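Local coordinates for protein beta-phenylalanine aminotransferase (Variovorax paradoxus, PDB 4AO9) that transfers the amino group of beta-phenylalanine to an acceptor, probably a 2-oxo acid, using pyridoxal-5'-phosphate as cofactor, at residues A162-F166 and D303-F308; A210-I214 and A245-A250. All blocks are in the same frame, centred on the assembly; numbering follows the deposited sequence.

Interaction 1: A162-F166 and D303-F308; sequences AALHF and DVMALF
Asp-303 meets Phe-166 at the outer end of this contact: carboxylate OD2 lies 3.9 Å from ring atom CZ, the two planes turned 68° apart. The approach is van der Waals in range, and the carboxylate's stronger partner is Arg-301, to which OD2 forms a salt bridge. Val-304 next supplies a CH-pi contact. Its CG2 stands 3.6 Å from the Phe-166 ring centroid and only 5° off the ring normal, a methyl set squarely over one face; the phenyl reaches this place because its CG is anti to the backbone N (chi1 -172°). Leu-307 then divides its two methyls between neighbours on the helix. CD1 packs 3.6 Å from Ala-162 O and 3.8 Å from Phe-166 CB, whereas CD2 comes in near the plane of the imidazole, 4.0 Å from His-165 CD2. Phe-308 closes the row by turning a ring edge toward Ala-162, with CE2 3.7 Å from CB and that methyl in the ring plane; the same ring packs edge-to-face with Phe-298. No hydrogen bond joins the segments, so their 347 Å² of buried surface rests largely on apolar packing. His-165 touches Pro-192 and Phe-308 touches Pro-56, both of the second subunit, placing this packing of helix 152-167 on a short helix and its following 3-10 turn beside the dimer interface, in the large PLP-binding domain of a class-III, fold-type I aminotransferase.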
loop_
_atom_site.group_PDB
_atom_site.type_symbol
_atom_site.label_atom_id
_atom_site.label_comp_id
_atom_site.label_asym_id
_atom_site.label_seq_id
_atom_site.Cartn_x
_atom_site.Cartn_y
_atom_site.Cartn_z
ATOM N N ALA A 162 5.562 -12.966 8.578
ATOM C CA ALA A 162 6.878 -13.596 8.673
ATOM C C ALA A 162 7.064 -14.268 10.026
ATOM O O ALA A 162 7.536 -15.412 10.108
ATOM C CB ALA A 162 7.968 -12.557 8.451
ATOM N N ALA A 163 6.713 -13.553 11.089
ATOM C CA ALA A 163 6.922 -14.061 12.443
ATOM C C ALA A 163 6.062 -15.287 12.740
ATOM O O ALA A 163 6.546 -16.257 13.353
ATOM C CB ALA A 163 6.669 -12.967 13.454
ATOM N N LEU A 164 4.801 -15.259 12.294
ATOM C CA LEU A 164 3.911 -16.402 12.501
ATOM C C LEU A 164 4.515 -17.642 11.844
ATOM O O LEU A 164 4.557 -18.709 12.447
ATOM C CB LEU A 164 2.501 -16.154 11.945
ATOM C CG LEU A 164 1.596 -15.059 12.503
ATOM C CD1 LEU A 164 0.135 -15.374 12.197
ATOM C CD2 LEU A 164 1.746 -14.848 13.974
ATOM N N HIS A 165 5.012 -17.489 10.617
ATOM C CA HIS A 165 5.545 -18.628 9.890
ATOM C C HIS A 165 6.868 -19.100 10.484
ATOM O O HIS A 165 7.105 -20.309 10.637
ATOM C CB HIS A 165 5.715 -18.326 8.397
ATOM C CG HIS A 165 5.834 -19.563 7.564
ATOM N ND1 HIS A 165 4.735 -20.247 7.097
ATOM C CD2 HIS A 165 6.919 -20.276 7.170
ATOM C CE1 HIS A 165 5.136 -21.315 6.428
ATOM N NE2 HIS A 165 6.456 -21.354 6.454
ATOM N N PHE A 166 7.728 -18.147 10.825
ATOM C CA PHE A 166 9.054 -18.460 11.353
ATOM C C PHE A 166 8.965 -19.262 12.653
ATOM O O PHE A 166 9.721 -20.203 12.858
ATOM C CB PHE A 166 9.855 -17.180 11.596
ATOM C CG PHE A 166 11.291 -17.431 11.962
ATOM C CD1 PHE A 166 12.225 -17.738 10.978
ATOM C CD2 PHE A 166 11.701 -17.372 13.290
ATOM C CE1 PHE A 166 13.558 -17.968 11.310
ATOM C CE2 PHE A 166 13.029 -17.598 13.633
ATOM C CZ PHE A 166 13.952 -17.907 12.643
ATOM N N ASP A 303 18.039 -14.568 8.781
ATOM C CA ASP A 303 17.432 -15.902 8.822
ATOM C C ASP A 303 15.908 -15.867 8.799
ATOM O O ASP A 303 15.280 -16.785 8.280
ATOM C CB ASP A 303 17.989 -16.795 9.961
ATOM C CG ASP A 303 17.674 -16.271 11.360
ATOM O OD1 ASP A 303 17.405 -15.064 11.525
ATOM O OD2 ASP A 303 17.716 -17.081 12.318
ATOM N N VAL A 304 15.310 -14.793 9.315
ATOM C CA VAL A 304 13.858 -14.624 9.216
ATOM C C VAL A 304 13.493 -14.150 7.811
ATOM O O VAL A 304 12.532 -14.652 7.199
ATOM C CB VAL A 304 13.321 -13.657 10.303
ATOM C CG1 VAL A 304 11.820 -13.404 10.124
ATOM C CG2 VAL A 304 13.613 -14.232 11.703
ATOM N N MET A 305 14.251 -13.187 7.291
ATOM C CA MET A 305 13.984 -12.667 5.949
ATOM C C MET A 305 14.187 -13.727 4.858
ATOM O O MET A 305 13.613 -13.617 3.764
ATOM C CB MET A 305 14.833 -11.427 5.676
ATOM C CG MET A 305 14.457 -10.218 6.549
ATOM S SD MET A 305 12.707 -9.736 6.432
ATOM C CE MET A 305 12.611 -9.191 4.716
ATOM N N ALA A 306 14.977 -14.750 5.169
ATOM C CA ALA A 306 15.235 -15.848 4.241
ATOM C C ALA A 306 13.959 -16.590 3.854
ATOM O O ALA A 306 13.908 -17.248 2.799
ATOM C CB ALA A 306 16.244 -16.807 4.832
ATOM N N LEU A 307 12.919 -16.467 4.681
ATOM C CA LEU A 307 11.631 -17.072 4.341
ATOM C C LEU A 307 11.133 -16.567 2.994
ATOM O O LEU A 307 10.370 -17.263 2.321
ATOM C CB LEU A 307 10.591 -16.759 5.413
ATOM C CG LEU A 307 10.780 -17.474 6.748
ATOM C CD1 LEU A 307 9.751 -16.995 7.761
ATOM C CD2 LEU A 307 10.698 -18.971 6.543
ATOM N N PHE A 308 11.560 -15.363 2.614
ATOM C CA PHE A 308 11.100 -14.723 1.371
ATOM C C PHE A 308 12.062 -14.815 0.196
ATOM O O PHE A 308 11.769 -14.292 -0.873
ATOM C CB PHE A 308 10.777 -13.245 1.616
ATOM C CG PHE A 308 9.694 -13.035 2.611
ATOM C CD1 PHE A 308 8.360 -13.135 2.224
ATOM C CD2 PHE A 308 9.998 -12.771 3.946
ATOM C CE1 PHE A 308 7.347 -12.947 3.153
ATOM C CE2 PHE A 308 8.997 -12.596 4.882
ATOM C CZ PHE A 308 7.660 -12.678 4.482
#

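Interaction 2: A210-I214 and A245-A250; sequences ARAQI and ALRESA
With CG beside its backbone N (chi1 -69°) and the chain extended through chi2 and chi3, Arg-211 stretches across the interface between two helices to Glu-248, whose own side chain, extended beyond CG, comes to meet it. The helices run nearly parallel, their local axes 9.4 Å apart and inclined by 20°. They lie side by side on the sheet, against strands 221-226 and 256-260: helix 207-216 precedes the first of these parallel strands and helix 240-253 is the helix of the beta-alpha-beta crossover between the two, the layered alpha/beta architecture of the fold-type I PLP-binding domain.

The salt bridge is end-on, with both terminal nitrogens directed at the single oxygen Glu-248 OE1. Arg-211 NH2 lies 2.9 Å from Glu-248 OE1 and approaches from above the carboxylate plane; Glu-248 OE1 receives Arg-211 NH1 at 3.0 Å through its anti lone pair. OE1 is nearly coplanar with the guanidinium, although the two planar groups are themselves 46° apart. The other oxygen, OE2, accepts a hydrogen bond from Gln-244 NE2, which probably helps to fix the carboxylate's rotation. Over one guanidinium face sits Ala-245 CB, 3.6 Å from Arg-211 NE.

Deeper in the interface the contacts become apolar. Ala-210 CB touches Leu-246 CD2 at 3.6 Å, and Ile-214 places CG2 at 3.7 Å from Ser-249 CB. Ile-214 also packs on Ile-221 and Val-224, while Leu-246 reaches Val-226, so these side chains join the helix pair to the sheet beneath. Buried Ser-249 turns its hydroxyl back onto its own helix: OG donates to Ala-245 O at 2.8 Å, and Ser-249 N reaches that same carbonyl oxygen from the opposite face of its plane.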
loop_
_atom_site.group_PDB
_atom_site.type_symbol
_atom_site.label_atom_id
_atom_site.label_comp_id
_atom_site.label_asym_id
_atom_site.label_seq_id
_atom_site.Cartn_x
_atom_site.Cartn_y
_atom_site.Cartn_z
ATOM N N ALA A 210 3.326 -7.111 31.281
ATOM C CA ALA A 210 3.948 -7.645 30.072
ATOM C C ALA A 210 4.745 -8.923 30.351
ATOM O O ALA A 210 4.556 -9.931 29.676
ATOM C CB ALA A 210 4.830 -6.594 29.418
ATOM N N ARG A 211 5.622 -8.888 31.352
ATOM C CA ARG A 211 6.391 -10.077 31.733
ATOM C C ARG A 211 5.465 -11.226 32.098
ATOM O O ARG A 211 5.637 -12.341 31.619
ATOM C CB ARG A 211 7.315 -9.785 32.920
ATOM C CG ARG A 211 8.464 -8.853 32.604
ATOM C CD ARG A 211 9.457 -8.819 33.771
ATOM N NE ARG A 211 10.529 -7.849 33.563
ATOM C CZ ARG A 211 11.668 -8.102 32.921
ATOM N NH1 ARG A 211 11.899 -9.301 32.404
ATOM N NH2 ARG A 211 12.576 -7.143 32.794
ATOM N N ALA A 212 4.473 -10.945 32.938
ATOM C CA ALA A 212 3.577 -11.994 33.432
ATOM C C ALA A 212 2.757 -12.639 32.321
ATOM O O ALA A 212 2.644 -13.864 32.244
ATOM C CB ALA A 212 2.648 -11.446 34.524
ATOM N N GLN A 213 2.178 -11.809 31.461
ATOM C CA GLN A 213 1.316 -12.333 30.414
ATOM C C GLN A 213 2.078 -12.980 29.266
ATOM O O GLN A 213 1.633 -13.993 28.724
ATOM C CB GLN A 213 0.355 -11.260 29.918
ATOM C CG GLN A 213 -0.657 -10.831 30.993
ATOM C CD GLN A 213 -1.331 -12.004 31.695
ATOM O OE1 GLN A 213 -1.921 -12.869 31.050
ATOM N NE2 GLN A 213 -1.243 -12.033 33.024
ATOM N N ILE A 214 3.240 -12.431 28.917
ATOM C CA ILE A 214 4.079 -13.074 27.901
ATOM C C ILE A 214 4.580 -14.445 28.380
ATOM O O ILE A 214 4.502 -15.431 27.649
ATOM C CB ILE A 214 5.223 -12.169 27.414
ATOM C CG1 ILE A 214 4.638 -10.959 26.665
ATOM C CG2 ILE A 214 6.190 -12.951 26.512
ATOM C CD1 ILE A 214 5.627 -9.828 26.452
ATOM N N ALA A 245 11.772 -5.176 29.246
ATOM C CA ALA A 245 10.956 -6.318 29.656
ATOM C C ALA A 245 10.408 -7.063 28.438
ATOM O O ALA A 245 10.351 -8.291 28.437
ATOM C CB ALA A 245 9.827 -5.886 30.586
ATOM N N LEU A 246 10.029 -6.324 27.393
ATOM C CA LEU A 246 9.542 -6.962 26.166
ATOM C C LEU A 246 10.630 -7.778 25.465
ATOM O O LEU A 246 10.389 -8.905 25.032
ATOM C CB LEU A 246 8.977 -5.905 25.206
ATOM C CG LEU A 246 7.811 -5.066 25.727
ATOM C CD1 LEU A 246 7.230 -4.244 24.585
ATOM C CD2 LEU A 246 6.720 -5.902 26.410
ATOM N N ARG A 247 11.825 -7.206 25.352
ATOM C CA ARG A 247 12.946 -7.895 24.740
ATOM C C ARG A 247 13.285 -9.160 25.525
ATOM O O ARG A 247 13.428 -10.244 24.947
ATOM C CB ARG A 247 14.161 -6.948 24.617
ATOM C CG ARG A 247 15.471 -7.610 24.156
ATOM C CD ARG A 247 15.452 -8.029 22.676
ATOM N NE ARG A 247 14.730 -9.290 22.469
ATOM C CZ ARG A 247 14.422 -9.800 21.279
ATOM N NH1 ARG A 247 14.742 -9.157 20.155
ATOM N NH2 ARG A 247 13.763 -10.955 21.210
ATOM N N GLU A 248 13.376 -9.026 26.849
ATOM C CA GLU A 248 13.726 -10.173 27.676
ATOM C C GLU A 248 12.673 -11.279 27.633
ATOM O O GLU A 248 13.014 -12.457 27.509
ATOM C CB GLU A 248 13.992 -9.737 29.111
ATOM C CG GLU A 248 15.301 -8.982 29.249
ATOM C CD GLU A 248 15.520 -8.368 30.626
ATOM O OE1 GLU A 248 14.706 -8.606 31.551
ATOM O OE2 GLU A 248 16.519 -7.627 30.767
ATOM N N SER A 249 11.406 -10.883 27.742
ATOM C CA SER A 249 10.294 -11.836 27.747
ATOM C C SER A 249 10.163 -12.557 26.397
ATOM O O SER A 249 9.992 -13.776 26.357
ATOM C CB SER A 249 8.988 -11.130 28.123
ATOM O OG SER A 249 9.080 -10.559 29.423
ATOM N N ALA A 250 10.268 -11.804 25.299
ATOM C CA ALA A 250 10.215 -12.403 23.973
ATOM C C ALA A 250 11.326 -13.440 23.805
ATOM O O ALA A 250 11.081 -14.558 23.375
ATOM C CB ALA A 250 10.299 -11.336 22.887
#

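Overall arrangement
From the N terminus, the chain enters interaction 1 in helix 152-167, then passes through strands 171-175 and 198-202 to reach helix 207-216. Interaction 2 closes first: after strand 221-226, helix 240-253 returns to pack beside helix 207-216, with 30 residues between the segments. The chain continues through strands 256-260, 282-286 and 296-300 before residues 303-308 meet helix 152-167 and close the wider loop of 136 intervening residues. Interaction 2 is therefore nested within interaction 1, without crossing. Their centres are 21 Å apart and their nearest atoms about 10 Å. Both join elements packed against the seven-stranded sheet, interaction 1 beside the second subunit, interaction 2 touched by no other chain of the assembly.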